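Putative uncharacterized protein (Ustilago maydis, PDB 4GNX) binds single-stranded DNA as a subunit of replication protein A, probably through its OB-fold domains. Local coordinates at residues T297-Q303 with L392-N397; L359-D365 with R418-A424. All coordinates share one frame; numbering follows the deposited sequence.

Contact 1 of 2, residues T297-Q303 with L392-N397; sequences TVVYIKQ and LHRAAN. With nucleotides of chain G.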
loop_
_atom_site.group_PDB
_atom_site.type_symbol
_atom_site.label_atom_id
_atom_site.label_comp_id
_atom_site.label_asym_id
_atom_site.label_seq_id
_atom_site.Cartn_x
_atom_site.Cartn_y
_atom_site.Cartn_z
ATOM N N THR C 297 3.233 1.817 -13.220
ATOM C CA THR C 297 2.629 2.602 -14.280
ATOM C C THR C 297 3.192 2.137 -15.595
ATOM O O THR C 297 4.414 1.993 -15.729
ATOM C CB THR C 297 2.944 4.095 -14.135
ATOM O OG1 THR C 297 2.411 4.576 -12.894
ATOM C CG2 THR C 297 2.339 4.872 -15.260
ATOM N N VAL C 298 2.317 1.909 -16.575
ATOM C CA VAL C 298 2.809 1.587 -17.892
ATOM C C VAL C 298 3.445 2.847 -18.454
ATOM O O VAL C 298 2.795 3.875 -18.590
ATOM C CB VAL C 298 1.734 0.993 -18.833
ATOM C CG1 VAL C 298 2.266 0.893 -20.256
ATOM C CG2 VAL C 298 1.312 -0.386 -18.352
ATOM N N VAL C 299 4.734 2.742 -18.747
ATOM C CA VAL C 299 5.528 3.815 -19.339
ATOM C C VAL C 299 5.783 3.602 -20.845
ATOM O O VAL C 299 5.952 4.572 -21.582
ATOM C CB VAL C 299 6.853 3.936 -18.569
ATOM C CG1 VAL C 299 7.993 4.372 -19.459
ATOM C CG2 VAL C 299 6.692 4.869 -17.392
ATOM N N TYR C 300 5.824 2.347 -21.296
ATOM C CA TYR C 300 6.087 2.039 -22.711
ATOM C C TYR C 300 5.584 0.666 -23.134
ATOM O O TYR C 300 5.728 -0.312 -22.396
ATOM C CB TYR C 300 7.589 2.129 -23.033
ATOM C CG TYR C 300 7.932 1.881 -24.500
ATOM C CD1 TYR C 300 7.665 2.853 -25.472
ATOM C CD2 TYR C 300 8.523 0.685 -24.915
ATOM C CE1 TYR C 300 7.965 2.644 -26.811
ATOM C CE2 TYR C 300 8.825 0.466 -26.255
ATOM C CZ TYR C 300 8.545 1.447 -27.201
ATOM O OH TYR C 300 8.840 1.242 -28.534
ATOM N N ILE C 301 5.001 0.620 -24.332
ATOM C CA ILE C 301 4.659 -0.637 -25.008
ATOM C C ILE C 301 5.458 -0.731 -26.291
ATOM O O ILE C 301 5.478 0.203 -27.083
ATOM C CB ILE C 301 3.152 -0.743 -25.286
ATOM C CG1 ILE C 301 2.379 -0.522 -23.978
ATOM C CG2 ILE C 301 2.826 -2.119 -25.829
ATOM C CD1 ILE C 301 1.084 0.242 -24.112
ATOM N N LYS C 302 6.157 -1.842 -26.461
ATOM C CA LYS C 302 6.992 -2.079 -27.641
ATOM C C LYS C 302 6.111 -2.313 -28.868
ATOM O O LYS C 302 5.317 -3.261 -28.894
ATOM C CB LYS C 302 7.897 -3.276 -27.381
ATOM C CG LYS C 302 8.631 -3.827 -28.583
ATOM C CD LYS C 302 9.390 -5.087 -28.187
ATOM C CE LYS C 302 10.536 -5.361 -29.142
ATOM N NZ LYS C 302 11.489 -6.364 -28.594
ATOM N N GLN C 303 6.238 -1.438 -29.866
ATOM C CA GLN C 303 5.405 -1.507 -31.070
ATOM C C GLN C 303 5.699 -2.743 -31.914
ATOM O O GLN C 303 4.803 -3.526 -32.204
ATOM C CB GLN C 303 5.554 -0.247 -31.926
ATOM C CG GLN C 303 5.316 1.047 -31.162
ATOM C CD GLN C 303 4.586 2.113 -31.976
ATOM O OE1 GLN C 303 4.500 2.043 -33.212
ATOM N NE2 GLN C 303 4.046 3.112 -31.275
ATOM N N LEU C 392 -1.519 3.018 -28.620
ATOM C CA LEU C 392 -0.432 2.568 -27.765
ATOM C C LEU C 392 0.046 3.677 -26.859
ATOM O O LEU C 392 0.328 3.439 -25.687
ATOM C CB LEU C 392 0.746 2.101 -28.609
ATOM C CG LEU C 392 0.490 0.924 -29.529
ATOM C CD1 LEU C 392 1.740 0.626 -30.335
ATOM C CD2 LEU C 392 0.068 -0.275 -28.706
ATOM N N HIS C 393 0.160 4.880 -27.425
ATOM C CA HIS C 393 0.544 6.071 -26.688
ATOM C C HIS C 393 -0.475 6.350 -25.611
ATOM O O HIS C 393 -0.115 6.797 -24.524
ATOM C CB HIS C 393 0.743 7.264 -27.635
ATOM C CG HIS C 393 1.087 8.554 -26.926
ATOM N ND1 HIS C 393 0.153 9.471 -26.590
ATOM C CD2 HIS C 393 2.314 9.059 -26.469
ATOM C CE1 HIS C 393 0.747 10.515 -25.954
ATOM N NE2 HIS C 393 2.069 10.261 -25.881
ATOM N N ARG C 394 -1.739 6.038 -25.893
ATOM C CA ARG C 394 -2.863 6.244 -24.968
ATOM C C ARG C 394 -2.874 5.189 -23.885
ATOM O O ARG C 394 -3.446 5.398 -22.819
ATOM C CB ARG C 394 -4.187 6.172 -25.733
ATOM C CG ARG C 394 -5.423 6.707 -25.022
ATOM C CD ARG C 394 -6.669 6.606 -25.903
ATOM N NE ARG C 394 -6.552 7.378 -27.148
ATOM C CZ ARG C 394 -6.566 6.863 -28.382
ATOM N NH1 ARG C 394 -6.706 5.554 -28.578
ATOM N NH2 ARG C 394 -6.443 7.665 -29.434
ATOM N N ALA C 395 -2.242 4.052 -24.155
ATOM C CA ALA C 395 -2.254 2.924 -23.236
ATOM C C ALA C 395 -1.250 3.114 -22.118
ATOM O O ALA C 395 -1.374 2.533 -21.034
ATOM C CB ALA C 395 -1.951 1.653 -23.987
ATOM N N ALA C 396 -0.233 3.921 -22.379
ATOM C CA ALA C 396 0.754 4.211 -21.359
ATOM C C ALA C 396 0.182 5.298 -20.445
ATOM O O ALA C 396 -0.952 5.767 -20.667
ATOM C CB ALA C 396 2.056 4.652 -22.001
ATOM N N ASN C 397 0.956 5.693 -19.433
ATOM C CA ASN C 397 0.523 6.652 -18.416
ATOM C C ASN C 397 -0.708 6.166 -17.663
ATOM O O ASN C 397 -1.566 6.967 -17.287
ATOM C CB ASN C 397 0.292 8.061 -19.009
ATOM C CG ASN C 397 0.264 9.158 -17.943
ATOM O OD1 ASN C 397 0.564 8.905 -16.788
ATOM N ND2 ASN C 397 -0.112 10.376 -18.329
ATOM P P DT G 19 12.029 -0.858 -29.123
ATOM O OP1 DT G 19 10.675 -0.755 -28.527
ATOM O OP2 DT G 19 12.344 -2.013 -30.001
ATOM O "O5'" DT G 19 12.228 0.461 -30.002
ATOM C "C5'" DT G 19 13.027 1.580 -29.561
ATOM C "C4'" DT G 19 12.256 2.428 -28.575
ATOM O "O4'" DT G 19 12.423 1.892 -27.244
ATOM C "C3'" DT G 19 12.727 3.872 -28.462
ATOM O "O3'" DT G 19 11.650 4.627 -27.900
ATOM C "C2'" DT G 19 13.868 3.759 -27.467
ATOM C "C1'" DT G 19 13.365 2.677 -26.513
ATOM N N1 DT G 19 14.394 1.759 -25.970
ATOM C C2 DT G 19 14.065 1.023 -24.852
ATOM O O2 DT G 19 12.985 1.112 -24.287
ATOM N N3 DT G 19 15.056 0.177 -24.411
ATOM C C4 DT G 19 16.308 -0.004 -24.967
ATOM O O4 DT G 19 17.092 -0.803 -24.460
ATOM C C5 DT G 19 16.584 0.797 -26.141
ATOM C C7 DT G 19 17.915 0.669 -26.812
ATOM C C6 DT G 19 15.624 1.623 -26.579
ATOM P P DT G 20 11.699 6.213 -27.678
ATOM O OP1 DT G 20 10.967 6.834 -28.812
ATOM O OP2 DT G 20 13.103 6.627 -27.412
ATOM O "O5'" DT G 20 10.865 6.416 -26.331
ATOM C "C5'" DT G 20 9.591 5.761 -26.123
ATOM C "C4'" DT G 20 8.886 6.254 -24.876
ATOM O "O4'" DT G 20 9.165 5.388 -23.752
ATOM C "C3'" DT G 20 9.202 7.684 -24.418
ATOM O "O3'" DT G 20 8.009 8.482 -24.405
ATOM C "C2'" DT G 20 9.723 7.534 -22.993
ATOM C "C1'" DT G 20 10.003 6.049 -22.825
ATOM N N1 DT G 20 11.391 5.631 -23.102
ATOM C C2 DT G 20 11.712 4.301 -22.950
ATOM O O2 DT G 20 10.912 3.458 -22.580
ATOM N N3 DT G 20 13.018 3.993 -23.245
ATOM C C4 DT G 20 14.007 4.861 -23.668
ATOM O O4 DT G 20 15.140 4.438 -23.890
ATOM C C5 DT G 20 13.596 6.240 -23.813
ATOM C C7 DT G 20 14.599 7.253 -24.267
ATOM C C6 DT G 20 12.327 6.551 -23.525
ATOM P P DT G 18 17.548 -3.997 -26.655
ATOM O OP1 DT G 18 18.347 -4.018 -27.909
ATOM O OP2 DT G 18 18.192 -3.593 -25.379
ATOM O "O5'" DT G 18 16.294 -3.049 -26.904
ATOM C "C5'" DT G 18 15.571 -3.080 -28.154
ATOM C "C4'" DT G 18 14.082 -3.067 -27.895
ATOM O "O4'" DT G 18 13.744 -4.226 -27.111
ATOM C "C3'" DT G 18 13.581 -1.866 -27.092
ATOM O "O3'" DT G 18 13.113 -0.792 -27.929
ATOM C "C2'" DT G 18 12.493 -2.435 -26.197
ATOM C "C1'" DT G 18 12.635 -3.950 -26.280
ATOM N N1 DT G 18 12.862 -4.640 -24.999
ATOM C C2 DT G 18 11.997 -5.657 -24.669
ATOM O O2 DT G 18 11.050 -5.980 -25.366
ATOM N N3 DT G 18 12.278 -6.283 -23.480
ATOM C C4 DT G 18 13.320 -6.007 -22.617
ATOM O O4 DT G 18 13.446 -6.657 -21.583
ATOM C C5 DT G 18 14.199 -4.936 -23.032
ATOM C C7 DT G 18 15.355 -4.565 -22.156
ATOM C C6 DT G 18 13.933 -4.319 -24.192
#
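The backbone N of Asn397 gives its hydrogen to Val298 O at 2.7 Å, with an N-H...O angle of 140°. This is the hydrogen bond that joins the two segments. It forms just past the end of helix 385-395, where the chain turns into strand 398-411. Val298 also pairs its backbone with Arg398, so the bond leads straight into the pairing of the two strands.

The remaining contact is apolar. Val298 sends CG1 to the Ala396 backbone, 3.8 Å from Ala396 CA. That branch lies anti to the backbone N (chi1 171°), on the helix side. Further along the strand, Ile301 brings CD1 to the Ala395 methyl and near Leu392 O, one turn earlier in the helix, with Ile301 CD1 and Leu392 O 3.6 Å apart. Gln303 bends its side chain so that the CG-to-NE2 part crosses the Leu392 CD1 methyl, which lies 3.5 Å from Gln303 NE2.

Val299 and Tyr300 both point away from the helix. They form a classic beta bulge opposite Asn349 of strand 341-352, and the bulge breaks the in-and-out order of the strand. The Tyr300 ring therefore lies on the DNA side. Its OH donates to DT19 OP1 of chain G at 2.7 Å, with the phosphate oxygen near the ring plane. The sugar of DT20 of chain G lies obliquely against the same ring. Lys302 extends outward, and its NZ donates to DT18 O2 of chain G at 3.3 Å. Behind the helix end, His393 stacks on His110 of a neighbouring subunit.

The strand thus has two chemical faces. Val298 and Ile301 seat the helix end with carbon contacts, while Tyr300 and Lys302 offer hydrogen-bond donors to the nucleic acid, and the lysine charge would also suit the nearby backbone phosphates.

Contact 2 of 2, residues L359-D365 with R418-A424; sequences LSGFNED and RYTISRA. With nucleotides of chain G.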
loop_
_atom_site.group_PDB
_atom_site.type_symbol
_atom_site.label_atom_id
_atom_site.label_comp_id
_atom_site.label_asym_id
_atom_site.label_seq_id
_atom_site.Cartn_x
_atom_site.Cartn_y
_atom_site.Cartn_z
ATOM N N LEU C 359 7.832 -6.244 -18.419
ATOM C CA LEU C 359 6.820 -7.288 -18.234
ATOM C C LEU C 359 6.299 -7.812 -19.575
ATOM O O LEU C 359 6.136 -7.058 -20.529
ATOM C CB LEU C 359 5.641 -6.753 -17.412
ATOM C CG LEU C 359 5.873 -6.273 -15.972
ATOM C CD1 LEU C 359 4.604 -5.695 -15.375
ATOM C CD2 LEU C 359 6.360 -7.377 -15.067
ATOM N N SER C 360 6.031 -9.106 -19.660
ATOM C CA SER C 360 5.330 -9.618 -20.840
ATOM C C SER C 360 3.929 -10.080 -20.511
ATOM O O SER C 360 3.674 -10.619 -19.429
ATOM C CB SER C 360 6.111 -10.714 -21.562
ATOM O OG SER C 360 6.604 -11.659 -20.648
ATOM N N GLY C 361 3.034 -9.830 -21.462
ATOM C CA GLY C 361 1.618 -10.115 -21.320
ATOM C C GLY C 361 1.046 -10.853 -22.523
ATOM O O GLY C 361 1.520 -10.714 -23.658
ATOM N N PHE C 362 0.004 -11.635 -22.268
ATOM C CA PHE C 362 -0.629 -12.405 -23.305
ATOM C C PHE C 362 -2.041 -11.921 -23.575
ATOM O O PHE C 362 -2.511 -10.975 -22.944
ATOM C CB PHE C 362 -0.579 -13.887 -22.949
ATOM C CG PHE C 362 0.818 -14.423 -22.858
ATOM C CD1 PHE C 362 1.430 -14.618 -21.620
ATOM C CD2 PHE C 362 1.544 -14.704 -24.013
ATOM C CE1 PHE C 362 2.729 -15.105 -21.537
ATOM C CE2 PHE C 362 2.846 -15.193 -23.936
ATOM C CZ PHE C 362 3.437 -15.391 -22.696
ATOM N N ASN C 363 -2.709 -12.598 -24.509
ATOM C CA ASN C 363 -3.949 -12.125 -25.124
ATOM C C ASN C 363 -4.989 -11.493 -24.180
ATOM O O ASN C 363 -5.492 -10.405 -24.453
ATOM C CB ASN C 363 -4.570 -13.230 -25.989
ATOM C CG ASN C 363 -5.596 -12.697 -26.977
ATOM O OD1 ASN C 363 -6.775 -13.042 -26.899
ATOM N ND2 ASN C 363 -5.159 -11.843 -27.899
ATOM N N GLU C 364 -5.290 -12.158 -23.069
ATOM C CA GLU C 364 -6.320 -11.673 -22.154
ATOM C C GLU C 364 -5.905 -10.350 -21.523
ATOM O O GLU C 364 -6.554 -9.320 -21.729
ATOM C CB GLU C 364 -6.630 -12.706 -21.062
ATOM C CG GLU C 364 -7.140 -14.055 -21.563
ATOM C CD GLU C 364 -6.026 -15.042 -21.915
ATOM O OE1 GLU C 364 -4.842 -14.617 -22.065
ATOM O OE2 GLU C 364 -6.341 -16.257 -22.055
ATOM N N ASP C 365 -4.804 -10.383 -20.780
ATOM C CA ASP C 365 -4.326 -9.225 -20.015
ATOM C C ASP C 365 -3.832 -8.062 -20.878
ATOM O O ASP C 365 -3.977 -6.892 -20.509
ATOM C CB ASP C 365 -3.248 -9.663 -19.008
ATOM C CG ASP C 365 -3.830 -10.504 -17.852
ATOM O OD1 ASP C 365 -4.587 -9.955 -17.015
ATOM O OD2 ASP C 365 -3.534 -11.718 -17.779
ATOM N N ARG C 418 12.485 -13.950 -16.927
ATOM C CA ARG C 418 11.362 -13.207 -17.472
ATOM C C ARG C 418 10.228 -12.980 -16.471
ATOM O O ARG C 418 9.998 -13.776 -15.560
ATOM C CB ARG C 418 10.885 -13.775 -18.811
ATOM C CG ARG C 418 11.987 -13.758 -19.868
ATOM C CD ARG C 418 11.520 -13.347 -21.257
ATOM N NE ARG C 418 10.621 -14.320 -21.875
ATOM C CZ ARG C 418 9.329 -14.100 -22.117
ATOM N NH1 ARG C 418 8.768 -12.932 -21.822
ATOM N NH2 ARG C 418 8.592 -15.050 -22.664
ATOM N N TYR C 419 9.561 -11.846 -16.627
ATOM C CA TYR C 419 8.468 -11.473 -15.762
ATOM C C TYR C 419 7.163 -11.505 -16.557
ATOM O O TYR C 419 6.987 -10.776 -17.544
ATOM C CB TYR C 419 8.727 -10.090 -15.159
ATOM C CG TYR C 419 10.033 -9.984 -14.383
ATOM C CD1 TYR C 419 11.113 -9.241 -14.867
ATOM C CD2 TYR C 419 10.187 -10.631 -13.156
ATOM C CE1 TYR C 419 12.305 -9.153 -14.150
ATOM C CE2 TYR C 419 11.369 -10.551 -12.434
ATOM C CZ TYR C 419 12.425 -9.815 -12.928
ATOM O OH TYR C 419 13.588 -9.764 -12.181
ATOM N N THR C 420 6.254 -12.373 -16.131
ATOM C CA THR C 420 5.009 -12.563 -16.842
ATOM C C THR C 420 3.857 -11.997 -16.029
ATOM O O THR C 420 3.816 -12.119 -14.811
ATOM C CB THR C 420 4.756 -14.049 -17.126
ATOM O OG1 THR C 420 5.984 -14.666 -17.515
ATOM C CG2 THR C 420 3.732 -14.220 -18.242
ATOM N N ILE C 421 2.932 -11.356 -16.725
ATOM C CA ILE C 421 1.717 -10.887 -16.115
ATOM C C ILE C 421 0.712 -12.031 -16.152
ATOM O O ILE C 421 0.453 -12.598 -17.204
ATOM C CB ILE C 421 1.189 -9.631 -16.839
ATOM C CG1 ILE C 421 2.198 -8.481 -16.662
ATOM C CG2 ILE C 421 -0.165 -9.228 -16.283
ATOM C CD1 ILE C 421 2.136 -7.361 -17.684
ATOM N N SER C 422 0.187 -12.391 -14.988
ATOM C CA SER C 422 -0.897 -13.352 -14.906
ATOM C C SER C 422 -2.254 -12.644 -14.748
ATOM O O SER C 422 -3.257 -13.045 -15.351
ATOM C CB SER C 422 -0.636 -14.371 -13.795
ATOM O OG SER C 422 -0.380 -13.737 -12.563
ATOM N N ARG C 423 -2.290 -11.592 -13.935
ATOM C CA ARG C 423 -3.435 -10.680 -13.935
ATOM C C ARG C 423 -2.964 -9.255 -13.810
ATOM O O ARG C 423 -1.996 -8.980 -13.126
ATOM C CB ARG C 423 -4.423 -10.995 -12.809
ATOM C CG ARG C 423 -5.878 -10.804 -13.222
ATOM C CD ARG C 423 -6.848 -10.811 -12.044
ATOM N NE ARG C 423 -7.168 -9.463 -11.547
ATOM C CZ ARG C 423 -8.249 -9.158 -10.821
ATOM N NH1 ARG C 423 -9.128 -10.109 -10.504
ATOM N NH2 ARG C 423 -8.459 -7.905 -10.417
ATOM N N ALA C 424 -3.639 -8.353 -14.503
ATOM C CA ALA C 424 -3.461 -6.923 -14.279
ATOM C C ALA C 424 -4.811 -6.288 -13.951
ATOM O O ALA C 424 -5.756 -6.390 -14.715
ATOM C CB ALA C 424 -2.835 -6.263 -15.490
ATOM P P DT G 13 -0.113 -22.995 -27.646
ATOM O OP1 DT G 13 -0.772 -22.528 -28.885
ATOM O OP2 DT G 13 0.358 -24.404 -27.574
ATOM O "O5'" DT G 13 1.106 -22.020 -27.310
ATOM C "C5'" DT G 13 1.893 -21.380 -28.340
ATOM C "C4'" DT G 13 1.683 -19.881 -28.323
ATOM O "O4'" DT G 13 0.752 -19.518 -27.288
ATOM C "C3'" DT G 13 2.925 -19.047 -28.035
ATOM O "O3'" DT G 13 3.498 -18.620 -29.265
ATOM C "C2'" DT G 13 2.374 -17.792 -27.377
ATOM C "C1'" DT G 13 0.965 -18.159 -26.929
ATOM N N1 DT G 13 0.766 -18.047 -25.480
ATOM C C2 DT G 13 -0.408 -17.501 -25.005
ATOM O O2 DT G 13 -1.291 -17.077 -25.735
ATOM N N3 DT G 13 -0.505 -17.461 -23.635
ATOM C C4 DT G 13 0.430 -17.906 -22.717
ATOM O O4 DT G 13 0.202 -17.801 -21.513
ATOM C C5 DT G 13 1.636 -18.471 -23.288
ATOM C C7 DT G 13 2.706 -18.981 -22.376
ATOM C C6 DT G 13 1.738 -18.514 -24.622
ATOM P P DT G 17 18.372 -10.549 -26.329
ATOM O OP1 DT G 17 19.471 -11.503 -26.632
ATOM O OP2 DT G 17 17.935 -10.359 -24.922
ATOM O "O5'" DT G 17 18.806 -9.132 -26.916
ATOM C "C5'" DT G 17 18.044 -8.484 -27.953
ATOM C "C4'" DT G 17 16.981 -7.595 -27.350
ATOM O "O4'" DT G 17 15.922 -8.404 -26.786
ATOM C "C3'" DT G 17 17.444 -6.664 -26.223
ATOM O "O3'" DT G 17 16.804 -5.395 -26.402
ATOM C "C2'" DT G 17 16.885 -7.320 -24.972
ATOM C "C1'" DT G 17 15.586 -7.883 -25.511
ATOM N N1 DT G 17 14.941 -8.963 -24.728
ATOM C C2 DT G 17 13.870 -9.616 -25.300
ATOM O O2 DT G 17 13.450 -9.358 -26.417
ATOM N N3 DT G 17 13.314 -10.597 -24.517
ATOM C C4 DT G 17 13.702 -10.972 -23.244
ATOM O O4 DT G 17 13.106 -11.874 -22.664
ATOM C C5 DT G 17 14.822 -10.236 -22.700
ATOM C C7 DT G 17 15.307 -10.571 -21.325
ATOM C C6 DT G 17 15.374 -9.278 -23.457
ATOM P P DT G 14 4.713 -19.419 -29.889
ATOM O OP1 DT G 14 4.121 -20.380 -30.858
ATOM O OP2 DT G 14 5.609 -19.906 -28.810
ATOM O "O5'" DT G 14 5.418 -18.197 -30.624
ATOM C "C5'" DT G 14 4.627 -17.154 -31.216
ATOM C "C4'" DT G 14 5.539 -16.095 -31.785
ATOM O "O4'" DT G 14 5.754 -15.083 -30.778
ATOM C "C3'" DT G 14 6.923 -16.606 -32.178
ATOM O "O3'" DT G 14 7.423 -16.001 -33.371
ATOM C "C2'" DT G 14 7.795 -16.259 -30.987
ATOM C "C1'" DT G 14 7.110 -15.060 -30.354
ATOM N N1 DT G 14 7.127 -15.112 -28.881
ATOM C C2 DT G 14 7.785 -14.110 -28.201
ATOM O O2 DT G 14 8.325 -13.168 -28.760
ATOM N N3 DT G 14 7.777 -14.248 -26.833
ATOM C C4 DT G 14 7.197 -15.266 -26.098
ATOM O O4 DT G 14 7.269 -15.254 -24.873
ATOM C C5 DT G 14 6.531 -16.289 -26.877
ATOM C C7 DT G 14 5.878 -17.435 -26.170
ATOM C C6 DT G 14 6.533 -16.163 -28.210
#
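Phe362 lays one face of its ring over the base of DT13 of chain G and turns an edge to Thr420. The two ring planes are nearly parallel. DT13 C4 sits 3.4 Å above the phenyl plane, over the ring centre. At the edge, Phe362 CE1 meets Thr420 CG2 at 3.6 Å, and the thymine methyl of DT14 of chain G is also near the ring plane.

Below the ring the backbones pair. Ser360 N donates to Tyr419 O at 2.9 Å, and Ser360 O accepts from Ile421 N at the same length. Both bonds are close to straight. Ser360 thus straddles Thr420 in a single parallel bridge. Strands 355-362 and 414-426 are the outermost of the five-stranded sheet, and this bridge closes it into the barrel of an OB fold. The local strand axes diverge by 40°.

Ser360 OG lies between its own backbone N and carbonyl carbon (chi1 46°). There it donates a second hydrogen bond to Tyr419 O, from above the carbonyl plane, and accepts a weak one from Arg418 NH1. The Arg418 chain bends twice to bring this NH1 edge to the serine. Its NE is held by a salt bridge to Asp409, and its NH2 end lies beside O4 of DT14 of chain G.

On the barrel side, Leu359 crosses Ile421 at about a right angle, with Leu359 CB 3.6 Å from Ile421 CD1. Its CD2 touches Tyr419 CB. Phe362 is the N-cap residue of the helix that follows. In the first turn of that helix, Asp365 OD1 accepts from Ala424 N at 3.1 Å, met from above the carboxylate plane. Ala424 lies past the corner at Ser422, where Ser422 and Arg423 form a classic beta bulge opposite Asn403.

How the contacts relate
Contacts 1 and 2 belong to the same OB-type domain. Their centres are 14 Å apart. Their nearest atoms are about 7 Å apart and do not touch. Along the chain their segments alternate. Strand 341-352 touches both: Thr348 meets Val298 and Ile301 and also packs against Leu359. Phe402 of strand 398-411 does the same, touching Val298, Leu359 and Ala424. Both contacts reach the same five-stranded sheet, contact 1 at its middle strand 290-310 and contact 2 at its two outermost strands. Both meet the DNA of chain G, contact 1 at nucleotides 18 to 20 and contact 2 at nucleotides 13 and 14.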